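Local coordinates for Hydrogenase/urease nickel incorporation protein HypB (Helicobacter pylori, PDB 4LPS) that binds and slowly hydrolyses GTP and binds nickel or zinc, serving the nickel insertion that matures [NiFe] hydrogenase and also the maturation of urease, at residues Glu39-Glu44 with Leu132-Val137; Thr61-Leu66 with Val76-Leu81; Lys70-Cys75 with Asp223-Leu228; Phe211-Ser214 with Ser220-Asp223. All blocks are in the same frame, centred on the assembly; numbering follows the deposited sequence.

Interaction 1 (Glu39-Glu44 with Leu132-Val137); sequences ERYLKE and LIIENV. With MG (magnesium ion), chain C; PO4 (phosphate ion), chain I.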
# COMPACT_ATOMS: atom_id res chain seq x y z
N GLU A 39 9.90 15.11 -3.53
CA GLU A 39 9.79 16.52 -3.88
C GLU A 39 8.56 16.78 -4.75
O GLU A 39 7.79 17.70 -4.50
CB GLU A 39 11.04 17.02 -4.61
CG GLU A 39 12.33 16.90 -3.82
CD GLU A 39 13.53 17.34 -4.62
OE1 GLU A 39 14.65 16.86 -4.33
OE2 GLU A 39 13.37 18.18 -5.54
N ARG A 40 8.39 15.95 -5.78
CA ARG A 40 7.28 16.09 -6.71
C ARG A 40 5.94 15.76 -6.07
O ARG A 40 4.93 16.38 -6.39
CB ARG A 40 7.51 15.22 -7.95
CG ARG A 40 8.82 15.52 -8.67
CD ARG A 40 8.87 14.86 -10.04
NE ARG A 40 7.85 15.40 -10.94
CZ ARG A 40 7.52 14.86 -12.10
NH1 ARG A 40 6.59 15.42 -12.86
NH2 ARG A 40 8.13 13.75 -12.51
N TYR A 41 5.93 14.76 -5.18
CA TYR A 41 4.72 14.40 -4.47
C TYR A 41 4.16 15.58 -3.70
O TYR A 41 2.97 15.88 -3.74
CB TYR A 41 4.97 13.25 -3.48
CG TYR A 41 5.43 11.94 -4.07
CD1 TYR A 41 5.19 11.62 -5.40
CD2 TYR A 41 6.09 11.00 -3.28
CE1 TYR A 41 5.61 10.42 -5.93
CE2 TYR A 41 6.51 9.80 -3.80
CZ TYR A 41 6.26 9.51 -5.12
OH TYR A 41 6.68 8.31 -5.63
N LEU A 42 5.06 16.27 -2.99
CA LEU A 42 4.70 17.41 -2.16
C LEU A 42 4.31 18.60 -3.02
O LEU A 42 3.39 19.35 -2.69
CB LEU A 42 5.86 17.76 -1.22
CG LEU A 42 6.31 16.62 -0.30
CD1 LEU A 42 7.43 17.06 0.63
CD2 LEU A 42 5.13 16.06 0.50
N LYS A 43 5.03 18.78 -4.13
CA LYS A 43 4.71 19.83 -5.09
C LYS A 43 3.28 19.69 -5.60
O LYS A 43 2.57 20.68 -5.76
CB LYS A 43 5.69 19.78 -6.27
CG LYS A 43 5.77 21.06 -7.07
CD LYS A 43 7.05 21.10 -7.89
CE LYS A 43 8.28 21.08 -6.99
NZ LYS A 43 9.54 20.94 -7.78
N GLU A 44 2.88 18.46 -5.87
CA GLU A 44 1.54 18.17 -6.38
C GLU A 44 0.52 18.05 -5.25
O GLU A 44 -0.65 17.78 -5.50
CB GLU A 44 1.55 16.89 -7.21
CG GLU A 44 2.41 16.99 -8.46
CD GLU A 44 1.65 17.55 -9.64
OE1 GLU A 44 2.28 17.80 -10.68
OE2 GLU A 44 0.42 17.74 -9.52
N LEU A 132 -1.98 9.60 -3.69
CA LEU A 132 -1.46 8.77 -4.77
C LEU A 132 -1.08 7.44 -4.15
O LEU A 132 -0.26 7.38 -3.24
CB LEU A 132 -0.26 9.43 -5.46
CG LEU A 132 0.52 8.52 -6.42
CD1 LEU A 132 -0.28 8.27 -7.70
CD2 LEU A 132 1.87 9.12 -6.76
N ILE A 133 -1.70 6.38 -4.64
CA ILE A 133 -1.53 5.07 -4.04
C ILE A 133 -0.71 4.15 -4.93
O ILE A 133 -1.04 3.92 -6.09
CB ILE A 133 -2.90 4.43 -3.72
CG1 ILE A 133 -3.64 5.27 -2.68
CG2 ILE A 133 -2.72 3.00 -3.23
CD1 ILE A 133 -4.95 4.66 -2.18
N ILE A 134 0.38 3.64 -4.37
CA ILE A 134 1.23 2.68 -5.04
C ILE A 134 0.89 1.27 -4.57
O ILE A 134 1.05 0.96 -3.39
CB ILE A 134 2.73 2.98 -4.79
CG1 ILE A 134 3.08 4.38 -5.30
CG2 ILE A 134 3.61 1.93 -5.45
CD1 ILE A 134 4.44 4.87 -4.84
N GLU A 135 0.40 0.43 -5.48
CA GLU A 135 0.25 -0.98 -5.16
C GLU A 135 1.46 -1.73 -5.69
O GLU A 135 1.64 -1.90 -6.89
CB GLU A 135 -1.05 -1.57 -5.74
CG GLU A 135 -1.29 -3.00 -5.27
CD GLU A 135 -2.48 -3.68 -5.91
OE1 GLU A 135 -2.36 -4.86 -6.29
OE2 GLU A 135 -3.54 -3.03 -6.04
N ASN A 136 2.31 -2.16 -4.76
CA ASN A 136 3.57 -2.79 -5.12
C ASN A 136 3.39 -4.21 -5.66
O ASN A 136 2.33 -4.81 -5.52
CB ASN A 136 4.51 -2.81 -3.91
CG ASN A 136 5.94 -2.48 -4.28
OD1 ASN A 136 6.50 -3.05 -5.22
ND2 ASN A 136 6.53 -1.54 -3.55
N VAL A 137 4.44 -4.71 -6.30
CA VAL A 137 4.50 -6.10 -6.75
C VAL A 137 4.26 -7.05 -5.58
O VAL A 137 4.79 -6.83 -4.49
CB VAL A 137 5.87 -6.41 -7.40
CG1 VAL A 137 5.94 -7.86 -7.85
CG2 VAL A 137 6.13 -5.47 -8.57
MG MG C . -3.48 -6.85 -7.14
P PO4 I . 5.83 18.46 -10.68
O1 PO4 I . 4.94 19.19 -9.70
O2 PO4 I . 5.02 17.37 -11.34
O3 PO4 I . 6.33 19.41 -11.74
O4 PO4 I . 7.00 17.86 -9.95
O HOH W 1 -4.65 -8.65 -7.86

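Interaction 2 (Thr61-Leu66 with Val76-Leu81); sequences TMLENL and VVEGDL. With GDP (guanosine-5'-diphosphate), chain D.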
# COMPACT_ATOMS: atom_id res chain seq x y z
N THR A 61 -8.56 -5.46 -4.29
CA THR A 61 -9.93 -5.48 -3.78
C THR A 61 -10.14 -4.35 -2.79
O THR A 61 -11.18 -3.69 -2.80
CB THR A 61 -10.26 -6.83 -3.10
OG1 THR A 61 -10.17 -7.89 -4.06
CG2 THR A 61 -11.67 -6.80 -2.51
N MET A 62 -9.16 -4.14 -1.93
CA MET A 62 -9.22 -3.06 -0.94
C MET A 62 -9.35 -1.70 -1.61
O MET A 62 -10.17 -0.87 -1.20
CB MET A 62 -7.98 -3.08 -0.05
CG MET A 62 -8.03 -2.06 1.07
SD MET A 62 -6.45 -1.97 1.93
CE MET A 62 -5.43 -1.28 0.63
N LEU A 63 -8.54 -1.47 -2.64
CA LEU A 63 -8.58 -0.21 -3.37
C LEU A 63 -9.91 -0.03 -4.09
O LEU A 63 -10.45 1.07 -4.15
CB LEU A 63 -7.42 -0.12 -4.37
CG LEU A 63 -6.01 -0.10 -3.77
CD1 LEU A 63 -4.96 -0.01 -4.86
CD2 LEU A 63 -5.86 1.06 -2.81
N GLU A 64 -10.44 -1.12 -4.65
CA GLU A 64 -11.77 -1.10 -5.27
C GLU A 64 -12.83 -0.65 -4.27
O GLU A 64 -13.71 0.14 -4.60
CB GLU A 64 -12.13 -2.48 -5.83
CG GLU A 64 -11.40 -2.88 -7.10
CD GLU A 64 -11.69 -4.32 -7.51
OE1 GLU A 64 -11.68 -5.20 -6.62
OE2 GLU A 64 -11.93 -4.56 -8.71
N ASN A 65 -12.72 -1.15 -3.04
CA ASN A 65 -13.66 -0.79 -1.98
C ASN A 65 -13.46 0.63 -1.47
O ASN A 65 -14.41 1.30 -1.07
CB ASN A 65 -13.54 -1.79 -0.83
CG ASN A 65 -14.14 -3.14 -1.16
OD1 ASN A 65 -15.09 -3.24 -1.94
ND2 ASN A 65 -13.58 -4.20 -0.59
N LEU A 66 -12.21 1.10 -1.47
CA LEU A 66 -11.91 2.46 -1.03
C LEU A 66 -12.48 3.50 -2.00
O LEU A 66 -12.82 4.61 -1.61
CB LEU A 66 -10.40 2.66 -0.89
CG LEU A 66 -9.73 2.12 0.38
CD1 LEU A 66 -8.22 2.27 0.29
CD2 LEU A 66 -10.27 2.83 1.61
N VAL A 76 -4.03 5.70 -8.77
CA VAL A 76 -3.23 4.52 -8.45
C VAL A 76 -2.09 4.27 -9.43
O VAL A 76 -2.25 4.43 -10.65
CB VAL A 76 -4.12 3.26 -8.37
CG1 VAL A 76 -3.30 2.02 -8.05
CG2 VAL A 76 -5.22 3.43 -7.33
N VAL A 77 -0.94 3.90 -8.89
CA VAL A 77 0.14 3.34 -9.68
C VAL A 77 0.25 1.85 -9.36
O VAL A 77 0.48 1.47 -8.20
CB VAL A 77 1.49 4.04 -9.39
CG1 VAL A 77 2.64 3.22 -9.92
CG2 VAL A 77 1.50 5.43 -10.01
N GLU A 78 0.07 1.00 -10.37
CA GLU A 78 0.03 -0.45 -10.18
C GLU A 78 1.33 -1.11 -10.59
O GLU A 78 1.82 -0.87 -11.70
CB GLU A 78 -1.12 -1.07 -10.97
CG GLU A 78 -2.48 -1.01 -10.30
CD GLU A 78 -2.59 -1.97 -9.14
OE1 GLU A 78 -3.59 -1.88 -8.39
OE2 GLU A 78 -1.70 -2.83 -8.98
N GLY A 79 1.89 -1.92 -9.70
CA GLY A 79 3.10 -2.65 -10.03
C GLY A 79 2.86 -4.14 -10.19
O GLY A 79 2.48 -4.83 -9.25
N ASP A 80 3.08 -4.63 -11.41
CA ASP A 80 3.00 -6.06 -11.69
C ASP A 80 4.10 -6.44 -12.66
O ASP A 80 4.68 -5.57 -13.31
CB ASP A 80 1.63 -6.45 -12.24
CG ASP A 80 0.57 -6.53 -11.16
OD1 ASP A 80 0.69 -7.40 -10.27
OD2 ASP A 80 -0.39 -5.73 -11.19
N LEU A 81 4.40 -7.73 -12.74
CA LEU A 81 5.32 -8.23 -13.76
C LEU A 81 4.72 -8.06 -15.15
O LEU A 81 5.36 -7.47 -16.03
CB LEU A 81 5.66 -9.70 -13.51
CG LEU A 81 6.88 -10.02 -12.64
CD1 LEU A 81 6.80 -9.32 -11.29
CD2 LEU A 81 7.00 -11.53 -12.44
PB GDP D . -4.12 -8.77 -4.50
O1B GDP D . -3.54 -9.76 -5.47
O2B GDP D . -4.38 -7.45 -5.18
O3B GDP D . -3.16 -8.53 -3.36
O3A GDP D . -5.49 -9.35 -3.89
PA GDP D . -6.86 -9.47 -4.73
O1A GDP D . -7.65 -8.20 -4.61
O2A GDP D . -6.60 -9.82 -6.17
O5' GDP D . -7.62 -10.64 -3.95
C5' GDP D . -7.31 -12.01 -4.20
C4' GDP D . -8.50 -12.86 -3.80
O4' GDP D . -8.84 -12.60 -2.43
C3' GDP D . -9.72 -12.50 -4.62
O3' GDP D . -10.41 -13.72 -4.94
C2' GDP D . -10.59 -11.68 -3.71
O2' GDP D . -11.97 -11.90 -3.99
C1' GDP D . -10.22 -12.23 -2.35
N9 GDP D . -10.39 -11.24 -1.25
C8 GDP D . -9.94 -9.98 -1.20
N7 GDP D . -10.28 -9.41 -0.01
C5 GDP D . -10.94 -10.33 0.71
C6 GDP D . -11.58 -10.40 2.05
O6 GDP D . -11.57 -9.41 2.82
N1 GDP D . -12.16 -11.55 2.41
C2 GDP D . -12.18 -12.62 1.61
N2 GDP D . -12.79 -13.76 2.03
N3 GDP D . -11.62 -12.63 0.37
C4 GDP D . -11.00 -11.53 -0.11

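Interaction 3 (Lys70-Cys75 with Asp223-Leu228); sequences KDFKFC and DFKNFL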
# COMPACT_ATOMS: atom_id res chain seq x y z
N LYS A 70 -16.45 8.77 -1.27
CA LYS A 70 -16.34 9.94 -2.12
C LYS A 70 -15.41 10.99 -1.51
O LYS A 70 -14.83 11.81 -2.23
CB LYS A 70 -17.73 10.52 -2.38
CG LYS A 70 -18.60 9.60 -3.23
CD LYS A 70 -17.82 9.12 -4.44
CE LYS A 70 -17.71 7.59 -4.47
NZ LYS A 70 -16.96 7.13 -5.66
N ASP A 71 -15.26 10.95 -0.19
CA ASP A 71 -14.34 11.85 0.50
C ASP A 71 -12.90 11.33 0.44
O ASP A 71 -11.99 11.95 0.99
CB ASP A 71 -14.77 12.04 1.96
CG ASP A 71 -14.79 10.74 2.74
OD1 ASP A 71 -14.97 9.67 2.12
OD2 ASP A 71 -14.62 10.79 3.98
N PHE A 72 -12.70 10.21 -0.24
CA PHE A 72 -11.36 9.64 -0.39
C PHE A 72 -10.94 9.69 -1.85
O PHE A 72 -11.27 8.80 -2.63
CB PHE A 72 -11.32 8.21 0.15
CG PHE A 72 -9.93 7.66 0.27
CD1 PHE A 72 -9.02 8.21 1.16
CD2 PHE A 72 -9.54 6.57 -0.50
CE1 PHE A 72 -7.74 7.70 1.28
CE2 PHE A 72 -8.26 6.05 -0.39
CZ PHE A 72 -7.36 6.62 0.50
N LYS A 73 -10.20 10.73 -2.20
CA LYS A 73 -9.84 11.02 -3.58
C LYS A 73 -8.43 10.57 -3.88
O LYS A 73 -7.47 11.10 -3.33
CB LYS A 73 -9.98 12.52 -3.86
CG LYS A 73 -11.34 13.09 -3.55
CD LYS A 73 -11.28 14.61 -3.51
CE LYS A 73 -12.56 15.19 -2.94
NZ LYS A 73 -12.46 16.66 -2.73
N PHE A 74 -8.29 9.57 -4.75
CA PHE A 74 -6.99 9.00 -5.05
C PHE A 74 -6.85 8.50 -6.48
O PHE A 74 -7.84 8.23 -7.16
CB PHE A 74 -6.68 7.86 -4.07
CG PHE A 74 -7.53 6.64 -4.28
CD1 PHE A 74 -8.82 6.59 -3.79
CD2 PHE A 74 -7.03 5.54 -4.96
CE1 PHE A 74 -9.61 5.47 -3.97
CE2 PHE A 74 -7.81 4.41 -5.15
CZ PHE A 74 -9.10 4.38 -4.65
N CYS A 75 -5.61 8.38 -6.93
CA CYS A 75 -5.28 7.70 -8.17
C CYS A 75 -4.24 6.63 -7.85
O CYS A 75 -3.64 6.65 -6.77
CB CYS A 75 -4.79 8.69 -9.24
SG CYS A 75 -3.36 9.67 -8.76
N ASP A 223 -13.16 2.70 8.67
CA ASP A 223 -12.24 3.04 9.74
C ASP A 223 -10.84 3.28 9.20
O ASP A 223 -10.15 4.21 9.63
CB ASP A 223 -12.22 1.93 10.80
CG ASP A 223 -13.46 1.92 11.67
OD1 ASP A 223 -14.27 2.86 11.55
OD2 ASP A 223 -13.62 0.98 12.48
N PHE A 224 -10.42 2.45 8.25
CA PHE A 224 -9.08 2.57 7.68
C PHE A 224 -8.99 3.82 6.82
O PHE A 224 -7.95 4.49 6.79
CB PHE A 224 -8.71 1.33 6.87
CG PHE A 224 -7.35 1.40 6.24
CD1 PHE A 224 -6.21 1.41 7.04
CD2 PHE A 224 -7.20 1.47 4.86
CE1 PHE A 224 -4.94 1.48 6.47
CE2 PHE A 224 -5.94 1.54 4.29
CZ PHE A 224 -4.81 1.55 5.09
N LYS A 225 -10.07 4.13 6.11
CA LYS A 225 -10.15 5.33 5.29
C LYS A 225 -9.97 6.59 6.14
O LYS A 225 -9.23 7.50 5.77
CB LYS A 225 -11.49 5.37 4.54
CG LYS A 225 -11.70 6.58 3.63
CD LYS A 225 -12.38 7.75 4.34
CE LYS A 225 -13.82 7.43 4.70
NZ LYS A 225 -14.47 8.57 5.39
N ASN A 226 -10.67 6.64 7.27
CA ASN A 226 -10.60 7.79 8.16
C ASN A 226 -9.22 7.93 8.78
O ASN A 226 -8.74 9.03 9.01
CB ASN A 226 -11.66 7.69 9.26
CG ASN A 226 -13.06 7.97 8.76
OD1 ASN A 226 -13.25 8.71 7.80
ND2 ASN A 226 -14.06 7.39 9.42
N PHE A 227 -8.59 6.78 9.04
CA PHE A 227 -7.21 6.74 9.50
C PHE A 227 -6.28 7.41 8.50
O PHE A 227 -5.43 8.23 8.88
CB PHE A 227 -6.79 5.28 9.73
CG PHE A 227 -5.31 5.09 9.92
CD1 PHE A 227 -4.70 5.45 11.11
CD2 PHE A 227 -4.54 4.54 8.91
CE1 PHE A 227 -3.34 5.27 11.29
CE2 PHE A 227 -3.18 4.35 9.08
CZ PHE A 227 -2.58 4.72 10.27
N LEU A 228 -6.44 7.08 7.23
CA LEU A 228 -5.63 7.66 6.17
C LEU A 228 -5.86 9.16 6.05
O LEU A 228 -4.92 9.93 5.84
CB LEU A 228 -5.92 6.97 4.83
CG LEU A 228 -5.50 5.50 4.71
CD1 LEU A 228 -5.83 4.98 3.33
CD2 LEU A 228 -4.02 5.33 5.01

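Interaction 4 (Phe211-Ser214 with Ser220-Asp223); sequences FLMS and SLED. With GDP (guanosine-5'-diphosphate), chain D.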
# COMPACT_ATOMS: atom_id res chain seq x y z
N PHE A 211 -4.73 -3.25 11.83
CA PHE A 211 -6.13 -3.17 11.44
C PHE A 211 -6.68 -4.52 11.00
O PHE A 211 -6.07 -5.21 10.18
CB PHE A 211 -6.31 -2.16 10.31
CG PHE A 211 -6.02 -0.74 10.71
CD1 PHE A 211 -4.75 -0.21 10.55
CD2 PHE A 211 -7.02 0.07 11.23
CE1 PHE A 211 -4.47 1.09 10.92
CE2 PHE A 211 -6.75 1.37 11.60
CZ PHE A 211 -5.47 1.89 11.44
N LEU A 212 -7.83 -4.89 11.54
CA LEU A 212 -8.59 -6.02 11.02
C LEU A 212 -9.48 -5.53 9.89
O LEU A 212 -10.28 -4.61 10.08
CB LEU A 212 -9.43 -6.67 12.12
CG LEU A 212 -8.72 -7.63 13.08
CD1 LEU A 212 -9.57 -7.88 14.32
CD2 LEU A 212 -8.39 -8.94 12.38
N MET A 213 -9.33 -6.12 8.72
CA MET A 213 -10.06 -5.66 7.55
C MET A 213 -10.68 -6.82 6.79
O MET A 213 -10.06 -7.87 6.61
CB MET A 213 -9.15 -4.86 6.62
CG MET A 213 -9.72 -4.63 5.23
SD MET A 213 -8.77 -3.49 4.21
CE MET A 213 -8.56 -2.13 5.34
N SER A 214 -11.92 -6.63 6.35
CA SER A 214 -12.57 -7.57 5.46
C SER A 214 -13.34 -6.81 4.38
O SER A 214 -13.94 -5.77 4.65
CB SER A 214 -13.51 -8.49 6.24
OG SER A 214 -14.23 -9.35 5.38
N SER A 220 -14.94 -1.66 8.57
CA SER A 220 -13.48 -1.77 8.65
C SER A 220 -12.81 -0.93 7.57
O SER A 220 -11.76 -0.34 7.80
CB SER A 220 -13.05 -3.24 8.53
OG SER A 220 -13.12 -3.70 7.19
N LEU A 221 -13.43 -0.89 6.39
CA LEU A 221 -12.92 -0.09 5.29
C LEU A 221 -13.02 1.38 5.66
O LEU A 221 -12.10 2.16 5.42
CB LEU A 221 -13.71 -0.36 4.01
CG LEU A 221 -13.17 -1.37 2.99
CD1 LEU A 221 -11.77 -1.00 2.54
CD2 LEU A 221 -13.21 -2.79 3.55
N GLU A 222 -14.16 1.74 6.23
CA GLU A 222 -14.44 3.11 6.64
C GLU A 222 -13.47 3.58 7.72
O GLU A 222 -13.02 4.73 7.70
CB GLU A 222 -15.88 3.22 7.13
CG GLU A 222 -16.31 4.61 7.57
CD GLU A 222 -17.80 4.72 7.78
OE1 GLU A 222 -18.42 5.64 7.21
OE2 GLU A 222 -18.36 3.88 8.52
N ASP A 223 -13.16 2.70 8.67
CA ASP A 223 -12.24 3.04 9.74
C ASP A 223 -10.84 3.28 9.20
O ASP A 223 -10.15 4.21 9.63
CB ASP A 223 -12.22 1.93 10.80
CG ASP A 223 -13.46 1.92 11.67
OD1 ASP A 223 -14.27 2.86 11.55
OD2 ASP A 223 -13.62 0.98 12.48
PB GDP D . -4.12 -8.77 -4.50
O1B GDP D . -3.54 -9.76 -5.47
O2B GDP D . -4.38 -7.45 -5.18
O3B GDP D . -3.16 -8.53 -3.36
O3A GDP D . -5.49 -9.35 -3.89
PA GDP D . -6.86 -9.47 -4.73
O1A GDP D . -7.65 -8.20 -4.61
O2A GDP D . -6.60 -9.82 -6.17
O5' GDP D . -7.62 -10.64 -3.95
C5' GDP D . -7.31 -12.01 -4.20
C4' GDP D . -8.50 -12.86 -3.80
O4' GDP D . -8.84 -12.60 -2.43
C3' GDP D . -9.72 -12.50 -4.62
O3' GDP D . -10.41 -13.72 -4.94
C2' GDP D . -10.59 -11.68 -3.71
O2' GDP D . -11.97 -11.90 -3.99
C1' GDP D . -10.22 -12.23 -2.35
N9 GDP D . -10.39 -11.24 -1.25
C8 GDP D . -9.94 -9.98 -1.20
N7 GDP D . -10.28 -9.41 -0.01
C5 GDP D . -10.94 -10.33 0.71
C6 GDP D . -11.58 -10.40 2.05
O6 GDP D . -11.57 -9.41 2.82
N1 GDP D . -12.16 -11.55 2.41
C2 GDP D . -12.18 -12.62 1.61
N2 GDP D . -12.79 -13.76 2.03
N3 GDP D . -11.62 -12.63 0.37
C4 GDP D . -11.00 -11.53 -0.11
O HOH W 2 -9.89 -1.63 9.49

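Interaction 1 (Glu39-Glu44 with Leu132-Val137)
The hydroxyl of Y41 is hydrogen-bonded to the carbonyl of L148 and lies 4.2 Å from CD1 of I134, so this buried polar atom is satisfied although its neighbour across the contact is a methyl. Helix and strand meet by packing, ring carbon and hydroxyl oxygen each against a methyl: CE1 of Y41 lies 4.0 Å from CD2 of L132, which is set obliquely to the ring. Both aliphatic chains run across the tyrosine at about a right angle. A first torsion of -62° swings the ring beside its own backbone N and off the helix toward the sheet. I133 and E135 look elsewhere, toward L63 on helix 59-66, which illustrates how one central strand can serve a helix on each face. Toward the carboxyl end of the strand, OE1 of E135 binds the magnesium ion at 2.4 Å; water 1 is a second ligand, and T60 and D86 supply further ones. The E135 chain runs extended, with CG opposite the backbone N (chi1 -173°), which takes its carboxylate well clear of the strand. R40, the residue just before Y41, turns its guanidinium edge to a phosphate ion, probably taken from the crystallisation liquor: NE gives O4 a 2.8 Å bond at 163°, and NH1 gives O2 one of 2.9 Å. Its NH2 makes a salt bridge to D118 on helix 110-122, so this group has the phosphate on NE and NH1 and a carboxylate on NH2. The whole is a helix packed on the parallel sheet of a P-loop GTPase, with the magnesium site toward the strand's carboxyl end.

Interaction 2 (Thr61-Leu66 with Val76-Leu81)
The flat carboxylate of E78 brings OE1 to within 4.2 Å of the methyl CD1 of L63, while the second flat group nearby, the guanine of GDP, has CG2 of T61 3.8 Å from its C8. Between helix and strand the one apolar meeting is tip to tip: CD1 of L63 reaches CG1 of V76 at 4.1 Å. L63 also lies on I133 and on L90 of helix 85-91, so its branched end fills the angle between the sheet and two helices. At the start of the helix T61 turns to the nucleotide. Its backbone N and OG1 both donate to O1A of GDP, at 2.9 and 2.6 Å respectively. The side chain can join in because OG1 lies beside that same N (chi1 -62°), so one residue delivers one N-H and one O-H to a single alpha-phosphate oxygen. R89 bonds the nucleotide too, and E64 holds R89 by a salt bridge. This is the Walker A (P-loop) helix of the fold. Chemically, a small apolar contact joins the helix to the sheet, and the E78 side chain, about 5 Å from the magnesium ion, sets its carboxylate close to that of E135, a magnesium ligand, so this contact borders directly on the metal site.

Interaction 3 (Lys70-Cys75 with Asp223-Leu228)
NZ of K225 donates to two oxygens: OD2 of D71, at 2.6 Å in a salt bridge, and OD1 of its helix neighbour N226, at 2.7 Å. D71 receives it on the syn lone pair, whereas at N226 the donor stands 34° out of the carbonyl plane. To get there the lysine leaves its helix with CG opposite the backbone N and then bends twice (chi2 -91°, chi3 -68°), folding its ammonium back toward N226. Since D71 is exposed, solvent probably weakens the pair somewhat, though two acceptors still fix where NZ sits. Beneath the polar end comes carbon packing. K225 CG lies 3.9 Å from CB of F72, and the two side chains slide past each other in opposite directions. Farther along, CZ of F72 meets CD1 of L228 at 3.6 Å, and that methyl is set obliquely to the ring. L228 CG in turn rests over one face of the F224 ring, 4.0 Å above its plane. The contact thus lays helix 218-234 on the lead-in to strand 74-80: F72 reaches on to F131 and I133 of strand 131-135, while L228 and F224 continue across strands 47-52 and 152-158.

Interaction 4 (Phe211-Ser214 with Ser220-Asp223)
The guanine pocket of this GTPase is framed here by the turn that leads from edge strand 210-212 into helix 218-234, a segment (S214, S215, K216) resembling the SAK motif of G proteins. CA of S214 lies 3.4 Å from O6 of GDP, and the neighbouring S215 gives the nucleotide its backbone N-H. S220 helps to hold the turn. Its OG accepts the N-H of S214 at 3.3 Å, a long but nearly straight bond (167°), and is itself hydrogen-bonded to the carbonyl of D217. The hydroxyl sits between the backbone N and the carbonyl carbon of its own residue (chi1 76°), which turns it to the N-H of S214, just past the strand. CB of S220 also presses on O of L212, at 3.5 Å. One water ties the two backbones together, donating to O of L212 at 3.1 Å and to O of S220 at 2.8 Å. CD1 of L221 packs on SD of M213 at 4.2 Å, and CD2 of L221 lies 3.3 Å from the carbonyl O of S214. The S214 hydroxyl bonds D185, which also binds GDP. In chemical terms, then, S220 helps to position the N-H of S214, while the water links L212 to S220: a second-shell serine probably helps to set the S214 backbone beside O6 of the guanine.

How the interactions relate
From the N terminus, helix 29-43 is tied by interaction 1 to strand 131-135, closing a loop that contains the P-loop helix and strand 74-80. Interaction 2 nests inside it, a short loop from helix 59-66 to strand 74-80. Interaction 3 starts within both loops, at 70-75, but ends far beyond, on helix 218-234, and so crosses both. Interaction 4 opens after the first two have closed and ends on the same helix, sharing D223 with interaction 3. Strands 74-80 and 131-135 are neighbours in the sheet, joining interactions 1, 2 and 3, while M62 on M213 and N65 on L221 join interaction 2 to interaction 4 beside GDP.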